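Long-range contacts in LP04448p (Drosophila melanogaster, PDB 4QMH), which probably promotes microtubule polymerization by binding tubulin through an array of TOG domains, the fourth of which is the fragment described here: residues A59-V67 and H95-H105; P149-A157 and H186-N197. All coordinates share one frame; numbering follows the deposited sequence.

Interaction 1: A59-V67 and H95-H105; sequences APALAHRLV and HVRNLFPGFLH
L66 meets the F103 ring obliquely, its CD1 lying 3.6 Å from F103 CE1, while one face of that ring is taken by L99 O, 3.4 Å above the plane and offset toward the rim. Helix 112-129 adds F125 to this ring, edge-to-face. A59 CB stands 3.5 Å from H95 ND1, and H95 NE2 is hydrogen-bonded to P53 O. The N98 amide lies beside A59 CB and slants across P60, with N98 OD1 3.8 Å from P60 CG. Water 1 sits in the plane of the H105 ring, at its edge, and donates to both L66 O and G102 O, each 2.9 Å from the water oxygen.

Between these ends L99 is a knob in a hole formed by A59, L62, A63 and L66. With CG anti to its carbonyl carbon (chi1 -57°), its CD2 reaches L62 CB at 3.9 Å. Small residues keep the backbones near: A63 CB lies 3.4 Å from N98 O, and G102 offers its CA to L66 CD1. The axes run 6° from parallel, 8.4 Å apart, the side-by-side packing of successive helices in one layer of the HEAT-repeat solenoid that makes a TOG domain.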
# COMPACT_ATOMS: atom_id res chain seq x y z
N ALA A 59 -8.87 -13.60 -0.80
CA ALA A 59 -8.34 -12.23 -0.78
C ALA A 59 -9.33 -11.20 -0.23
O ALA A 59 -8.97 -10.41 0.64
CB ALA A 59 -7.79 -11.81 -2.17
N PRO A 60 -10.58 -11.21 -0.71
CA PRO A 60 -11.53 -10.26 -0.13
C PRO A 60 -11.79 -10.57 1.35
O PRO A 60 -11.98 -9.64 2.15
CB PRO A 60 -12.80 -10.47 -0.95
CG PRO A 60 -12.34 -11.13 -2.22
CD PRO A 60 -11.15 -11.95 -1.85
N ALA A 61 -11.77 -11.84 1.71
CA ALA A 61 -11.94 -12.25 3.10
C ALA A 61 -10.83 -11.67 3.97
O ALA A 61 -11.10 -11.13 5.04
CB ALA A 61 -11.96 -13.77 3.21
N LEU A 62 -9.58 -11.78 3.51
CA LEU A 62 -8.45 -11.21 4.24
C LEU A 62 -8.51 -9.69 4.31
O LEU A 62 -8.10 -9.09 5.31
CB LEU A 62 -7.12 -11.63 3.64
CG LEU A 62 -6.71 -13.09 3.86
CD1 LEU A 62 -5.43 -13.39 3.10
CD2 LEU A 62 -6.52 -13.33 5.35
N ALA A 63 -9.02 -9.07 3.26
CA ALA A 63 -9.13 -7.61 3.22
C ALA A 63 -9.99 -7.11 4.39
O ALA A 63 -9.62 -6.14 5.09
CB ALA A 63 -9.69 -7.15 1.89
N HIS A 64 -11.11 -7.77 4.63
CA HIS A 64 -11.95 -7.42 5.77
C HIS A 64 -11.20 -7.58 7.10
O HIS A 64 -11.37 -6.78 8.03
CB HIS A 64 -13.22 -8.27 5.79
CG HIS A 64 -14.27 -7.83 4.81
ND1 HIS A 64 -14.49 -8.47 3.62
CD2 HIS A 64 -15.17 -6.82 4.87
CE1 HIS A 64 -15.47 -7.88 2.97
NE2 HIS A 64 -15.90 -6.87 3.71
N ARG A 65 -10.38 -8.63 7.21
CA ARG A 65 -9.66 -8.85 8.46
C ARG A 65 -8.53 -7.84 8.69
O ARG A 65 -8.18 -7.53 9.83
CB ARG A 65 -9.16 -10.30 8.55
CG ARG A 65 -10.28 -11.34 8.36
CD ARG A 65 -11.16 -11.57 9.61
NE ARG A 65 -11.96 -10.42 10.01
CZ ARG A 65 -13.14 -10.09 9.50
NH1 ARG A 65 -13.68 -10.82 8.53
NH2 ARG A 65 -13.79 -9.03 9.97
N LEU A 66 -7.97 -7.30 7.60
CA LEU A 66 -6.94 -6.28 7.72
C LEU A 66 -7.50 -5.03 8.40
O LEU A 66 -6.75 -4.29 9.04
CB LEU A 66 -6.40 -5.91 6.32
CG LEU A 66 -5.43 -6.90 5.68
CD1 LEU A 66 -5.13 -6.52 4.23
CD2 LEU A 66 -4.15 -6.94 6.49
N VAL A 67 -8.80 -4.81 8.22
CA VAL A 67 -9.50 -3.67 8.85
C VAL A 67 -10.49 -4.15 9.91
O VAL A 67 -11.55 -3.56 10.12
CB VAL A 67 -10.23 -2.80 7.80
CG1 VAL A 67 -9.24 -2.25 6.80
CG2 VAL A 67 -11.34 -3.57 7.09
N HIS A 95 -3.42 -10.08 -6.10
CA HIS A 95 -4.28 -9.76 -4.97
C HIS A 95 -4.04 -8.38 -4.39
O HIS A 95 -4.63 -8.03 -3.38
CB HIS A 95 -4.11 -10.83 -3.90
CG HIS A 95 -4.36 -12.20 -4.43
ND1 HIS A 95 -5.61 -12.61 -4.83
CD2 HIS A 95 -3.52 -13.21 -4.74
CE1 HIS A 95 -5.54 -13.83 -5.30
NE2 HIS A 95 -4.28 -14.22 -5.27
N VAL A 96 -3.21 -7.60 -5.07
CA VAL A 96 -2.88 -6.26 -4.60
C VAL A 96 -4.12 -5.36 -4.49
O VAL A 96 -4.30 -4.64 -3.50
CB VAL A 96 -1.79 -5.62 -5.50
CG1 VAL A 96 -1.77 -4.10 -5.34
CG2 VAL A 96 -0.44 -6.23 -5.19
N ARG A 97 -5.00 -5.43 -5.48
CA ARG A 97 -6.21 -4.62 -5.44
C ARG A 97 -7.07 -4.89 -4.19
O ARG A 97 -7.69 -3.97 -3.64
CB ARG A 97 -7.02 -4.83 -6.72
CG ARG A 97 -8.25 -3.99 -6.82
CD ARG A 97 -8.90 -4.20 -8.18
NE ARG A 97 -10.17 -3.51 -8.24
CZ ARG A 97 -10.30 -2.24 -8.59
NH1 ARG A 97 -9.21 -1.53 -8.91
NH2 ARG A 97 -11.50 -1.67 -8.62
N ASN A 98 -7.11 -6.14 -3.73
CA ASN A 98 -7.84 -6.46 -2.51
C ASN A 98 -7.12 -6.04 -1.23
O ASN A 98 -7.73 -5.51 -0.31
CB ASN A 98 -8.17 -7.96 -2.45
CG ASN A 98 -9.42 -8.32 -3.25
OD1 ASN A 98 -10.53 -7.89 -2.93
ND2 ASN A 98 -9.23 -9.13 -4.28
N LEU A 99 -5.81 -6.27 -1.18
CA LEU A 99 -5.08 -6.19 0.08
C LEU A 99 -4.37 -4.87 0.33
O LEU A 99 -4.24 -4.45 1.47
CB LEU A 99 -4.06 -7.32 0.18
CG LEU A 99 -4.68 -8.71 0.03
CD1 LEU A 99 -3.58 -9.76 0.03
CD2 LEU A 99 -5.69 -8.96 1.14
N PHE A 100 -3.89 -4.24 -0.74
CA PHE A 100 -3.13 -3.00 -0.60
C PHE A 100 -3.91 -1.87 0.12
O PHE A 100 -3.35 -1.19 0.97
CB PHE A 100 -2.61 -2.56 -1.98
CG PHE A 100 -1.70 -1.36 -1.96
CD1 PHE A 100 -0.62 -1.28 -1.09
CD2 PHE A 100 -1.88 -0.34 -2.89
CE1 PHE A 100 0.24 -0.19 -1.12
CE2 PHE A 100 -1.03 0.76 -2.91
CZ PHE A 100 0.04 0.83 -2.02
N PRO A 101 -5.20 -1.67 -0.22
CA PRO A 101 -5.93 -0.64 0.53
C PRO A 101 -5.90 -0.88 2.04
O PRO A 101 -5.80 0.08 2.82
CB PRO A 101 -7.35 -0.76 -0.01
CG PRO A 101 -7.14 -1.20 -1.46
CD PRO A 101 -5.99 -2.19 -1.36
N GLY A 102 -5.97 -2.15 2.44
CA GLY A 102 -5.92 -2.50 3.85
C GLY A 102 -4.56 -2.26 4.47
O GLY A 102 -4.45 -1.80 5.60
N PHE A 103 -3.50 -2.58 3.73
CA PHE A 103 -2.14 -2.26 4.17
C PHE A 103 -1.99 -0.76 4.36
O PHE A 103 -1.42 -0.30 5.35
CB PHE A 103 -1.10 -2.69 3.13
CG PHE A 103 -1.07 -4.16 2.84
CD1 PHE A 103 -1.65 -5.09 3.69
CD2 PHE A 103 -0.46 -4.61 1.68
CE1 PHE A 103 -1.60 -6.44 3.39
CE2 PHE A 103 -0.40 -5.96 1.37
CZ PHE A 103 -0.98 -6.88 2.23
N LEU A 104 -2.50 0.01 3.41
CA LEU A 104 -2.35 1.46 3.49
C LEU A 104 -3.09 1.97 4.70
O LEU A 104 -2.63 2.88 5.40
CB LEU A 104 -2.90 2.13 2.22
CG LEU A 104 -2.08 1.97 0.94
CD1 LEU A 104 -2.85 2.58 -0.23
CD2 LEU A 104 -0.69 2.61 1.09
N HIS A 105 -4.26 1.41 4.96
CA HIS A 105 -5.05 1.89 6.07
C HIS A 105 -4.34 1.63 7.40
O HIS A 105 -4.41 2.45 8.32
CB HIS A 105 -6.44 1.27 6.06
CG HIS A 105 -7.37 1.94 7.01
ND1 HIS A 105 -7.90 3.19 6.77
CD2 HIS A 105 -7.84 1.55 8.22
CE1 HIS A 105 -8.67 3.53 7.79
NE2 HIS A 105 -8.65 2.55 8.68
O HOH W 1 -6.20 -1.72 7.93

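Interaction 2: P149-A157 and H186-N197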
# COMPACT_ATOMS: atom_id res chain seq x y z
N PRO A 149 -2.87 11.92 10.24
CA PRO A 149 -1.49 12.42 10.21
C PRO A 149 -0.45 11.29 10.17
O PRO A 149 0.53 11.41 9.44
CB PRO A 149 -1.38 13.21 11.52
CG PRO A 149 -2.78 13.69 11.76
CD PRO A 149 -3.66 12.55 11.32
N ALA A 150 -0.66 10.22 10.93
CA ALA A 150 0.28 9.10 10.91
C ALA A 150 0.35 8.48 9.52
O ALA A 150 1.43 8.20 9.01
CB ALA A 150 -0.11 8.04 11.94
N LEU A 151 -0.81 8.27 8.90
CA LEU A 151 -0.84 7.68 7.56
C LEU A 151 -0.13 8.57 6.56
O LEU A 151 0.71 8.10 5.78
CB LEU A 151 -2.28 7.38 7.13
CG LEU A 151 -2.44 6.75 5.74
CD1 LEU A 151 -3.76 5.96 5.65
CD2 LEU A 151 -2.39 7.84 4.66
N LYS A 152 -0.43 9.87 6.58
CA LYS A 152 0.22 10.78 5.65
C LYS A 152 1.73 10.79 5.86
O LYS A 152 2.49 10.80 4.90
CB LYS A 152 -0.39 12.19 5.74
CG LYS A 152 -1.85 12.24 5.28
CD LYS A 152 -2.48 13.62 5.40
CE LYS A 152 -2.24 14.26 6.75
NZ LYS A 152 -2.92 15.60 6.82
N THR A 153 2.17 10.79 7.12
CA THR A 153 3.60 10.73 7.42
C THR A 153 4.25 9.50 6.81
O THR A 153 5.25 9.61 6.09
CB THR A 153 3.85 10.76 8.93
OG1 THR A 153 3.27 11.96 9.47
CG2 THR A 153 5.36 10.74 9.22
N GLU A 154 3.69 8.32 7.07
CA GLU A 154 4.28 7.08 6.57
C GLU A 154 4.22 7.01 5.05
O GLU A 154 5.17 6.57 4.41
CB GLU A 154 3.56 5.85 7.13
CG GLU A 154 3.64 5.69 8.62
CD GLU A 154 5.02 5.34 9.14
OE1 GLU A 154 5.87 4.86 8.36
OE2 GLU A 154 5.26 5.55 10.34
N LEU A 155 3.09 7.44 4.49
CA LEU A 155 2.88 7.24 3.05
C LEU A 155 3.73 8.18 2.20
O LEU A 155 4.31 7.76 1.19
CB LEU A 155 1.39 7.36 2.72
CG LEU A 155 0.97 6.91 1.32
CD1 LEU A 155 1.66 5.60 0.90
CD2 LEU A 155 -0.55 6.79 1.25
N TRP A 156 3.86 9.44 2.61
CA TRP A 156 4.79 10.32 1.92
C TRP A 156 6.25 9.84 2.05
O TRP A 156 7.03 10.00 1.12
CB TRP A 156 4.65 11.78 2.38
CG TRP A 156 3.43 12.47 1.82
CD1 TRP A 156 2.42 13.04 2.53
CD2 TRP A 156 3.10 12.65 0.43
NE1 TRP A 156 1.49 13.58 1.68
CE2 TRP A 156 1.88 13.35 0.39
CE3 TRP A 156 3.72 12.30 -0.77
CZ2 TRP A 156 1.25 13.70 -0.82
CZ3 TRP A 156 3.10 12.65 -1.96
CH2 TRP A 156 1.88 13.34 -1.98
N ALA A 157 6.61 9.27 3.19
CA ALA A 157 7.98 8.78 3.36
C ALA A 157 8.21 7.64 2.38
O ALA A 157 9.27 7.53 1.77
CB ALA A 157 8.20 8.29 4.78
N HIS A 186 -0.21 19.05 1.27
CA HIS A 186 0.56 18.52 2.39
C HIS A 186 1.95 19.13 2.55
O HIS A 186 2.53 19.08 3.63
CB HIS A 186 0.61 16.98 2.34
CG HIS A 186 -0.73 16.34 2.42
ND1 HIS A 186 -0.95 15.01 2.14
CD2 HIS A 186 -1.95 16.86 2.73
CE1 HIS A 186 -2.23 14.73 2.28
NE2 HIS A 186 -2.86 15.85 2.63
N ILE A 187 2.48 19.70 1.47
CA ILE A 187 3.68 20.51 1.54
C ILE A 187 3.48 21.62 2.57
O ILE A 187 4.44 22.09 3.17
CB ILE A 187 3.99 21.15 0.18
CG1 ILE A 187 4.73 20.16 -0.71
CG2 ILE A 187 4.82 22.42 0.34
CD1 ILE A 187 4.83 20.63 -2.13
N CYS A 188 2.22 22.00 2.77
CA CYS A 188 1.86 23.07 3.70
C CYS A 188 1.06 22.57 4.90
O CYS A 188 0.44 23.37 5.61
CB CYS A 188 1.05 24.13 2.98
SG CYS A 188 1.95 24.96 1.66
N ASP A 189 1.07 21.26 5.12
CA ASP A 189 0.26 20.66 6.18
C ASP A 189 0.57 21.29 7.53
O ASP A 189 1.66 21.80 7.75
CB ASP A 189 0.51 19.15 6.24
CG ASP A 189 -0.59 18.40 6.97
OD1 ASP A 189 -0.46 18.17 8.19
OD2 ASP A 189 -1.59 18.04 6.32
N ARG A 190 -0.41 21.27 8.42
CA ARG A 190 -0.24 21.82 9.76
C ARG A 190 0.72 20.96 10.58
O ARG A 190 1.33 21.42 11.55
CB ARG A 190 -1.59 21.92 10.47
CG ARG A 190 -2.34 20.59 10.52
CD ARG A 190 -3.82 20.78 10.87
NE ARG A 190 -4.53 19.50 10.87
CZ ARG A 190 -4.93 18.87 9.77
NH1 ARG A 190 -4.68 19.38 8.57
NH2 ARG A 190 -5.58 17.71 9.87
N ASN A 191 0.84 19.70 10.19
CA ASN A 191 1.67 18.74 10.90
C ASN A 191 3.10 18.77 10.36
O ASN A 191 3.33 18.59 9.17
CB ASN A 191 1.08 17.34 10.77
CG ASN A 191 1.87 16.29 11.51
OD1 ASN A 191 2.99 15.95 11.14
ND2 ASN A 191 1.28 15.76 12.58
N ALA A 192 4.07 19.01 11.24
CA ALA A 192 5.46 19.15 10.82
C ALA A 192 6.07 17.90 10.17
O ALA A 192 6.96 18.02 9.31
CB ALA A 192 6.34 19.61 12.00
N ASP A 193 5.63 16.72 10.59
CA ASP A 193 6.14 15.47 10.04
C ASP A 193 5.60 15.27 8.62
O ASP A 193 6.33 14.86 7.72
CB ASP A 193 5.70 14.27 10.89
CG ASP A 193 6.31 14.29 12.29
OD1 ASP A 193 7.30 15.00 12.51
OD2 ASP A 193 5.79 13.54 13.17
N VAL A 194 4.32 15.54 8.45
CA VAL A 194 3.68 15.50 7.14
C VAL A 194 4.35 16.46 6.15
O VAL A 194 4.68 16.09 5.03
CB VAL A 194 2.17 15.79 7.23
CG1 VAL A 194 1.55 15.91 5.83
CG2 VAL A 194 1.48 14.69 8.02
N ARG A 195 4.56 17.70 6.59
CA ARG A 195 5.25 18.70 5.77
C ARG A 195 6.62 18.20 5.35
O ARG A 195 6.97 18.27 4.17
CB ARG A 195 5.42 20.02 6.53
CG ARG A 195 4.17 20.87 6.64
CD ARG A 195 4.50 22.35 6.94
NE ARG A 195 5.35 22.53 8.11
CZ ARG A 195 4.93 22.52 9.37
NH1 ARG A 195 3.65 22.31 9.65
NH2 ARG A 195 5.79 22.71 10.37
N LYS A 196 7.40 17.72 6.31
CA LYS A 196 8.75 17.26 6.01
C LYS A 196 8.74 16.15 4.97
O LYS A 196 9.47 16.20 3.98
CB LYS A 196 9.46 16.79 7.29
CG LYS A 196 10.81 16.14 7.03
CD LYS A 196 11.50 15.80 8.36
CE LYS A 196 12.88 15.21 8.14
NZ LYS A 196 12.80 13.87 7.50
N ASN A 197 7.89 15.16 5.17
CA ASN A 197 7.88 14.01 4.30
C ASN A 197 7.28 14.33 2.91
O ASN A 197 7.75 13.82 1.90
CB ASN A 197 7.17 12.83 4.97
CG ASN A 197 7.97 12.28 6.15
OD1 ASN A 197 9.06 12.77 6.44
ND2 ASN A 197 7.44 11.27 6.82
O HOH W 2 -2.44 16.92 9.59
O HOH W 3 3.66 11.90 12.26
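W156 of helix 149-162 and H186, the last residue of helix 173-186, cross at about a right angle, ring rim to ring rim, in the HEAT-repeat solenoid of the TOG domain, just before the turn into helix 192-209. Their planes stand at 83°, and the indole N-H runs nearly straight (169°) into H186 ND1, with W156 NE1 at 2.9 Å and each partner in the other's ring plane. H186 ND1 is therefore an acceptor, which fits a neutral imidazole with its proton on NE2, a form the nearby ammonium of K152 would probably favour.

K152 passes over one face of the same imidazole, its chain at roughly a right angle to the H186 side chain and its CD 3.3 Å from H186 CE1. A bend at chi3 (-49°) carries the amine on to D189, which comes from the opposite direction; K152 NZ and D189 OD2 form a salt bridge of 2.8 Å on the syn side of the carboxylate, tilted out of its plane. Water 2 joins the amine to the other oxygen, D189 OD1, which also accepts from N191 N in an Asx turn. That turn leads into the N-cap residue N191, whose OD1 receives V194 N and, weakly, D193 N.

Where helix 149-162 packs beside helix 192-209, V194 crosses T153 and K152 obliquely, with its CG2 3.9 Å from K152 CB. T153 OG1 donates back to P149 O and receives water 3, which also donates to D193 OD2. N197, set oblique to T153, packs its CB 3.8 Å from W156 CB and makes the last bond across the helices: N197 ND2 lies 2.8 Å from T153 O and comes from above the carbonyl plane, while A157 N reaches the same oxygen from the opposite face.

In the fold
After helices 20-26 and 31-48 the chain reaches helix 58-66, then helix 71-88, and interaction 1 closes when it arrives at helix 96-106. The chain then passes through helices 112-129 and 139-145 before helix 149-162 opens interaction 2, which closes from the end of helix 173-186, through the turn that follows, into the first turns of helix 192-209. The two closures follow in series, neither nested nor crossed, as expected of a solenoid built by adding neighbours. Their centres lie about 23 Å apart, yet they touch: L104 O is 3.3 Å from L151 CD1. Helix 139-145 also bridges them, receiving F100 and L104 from 95-105 and L155 and W156 from 149-157.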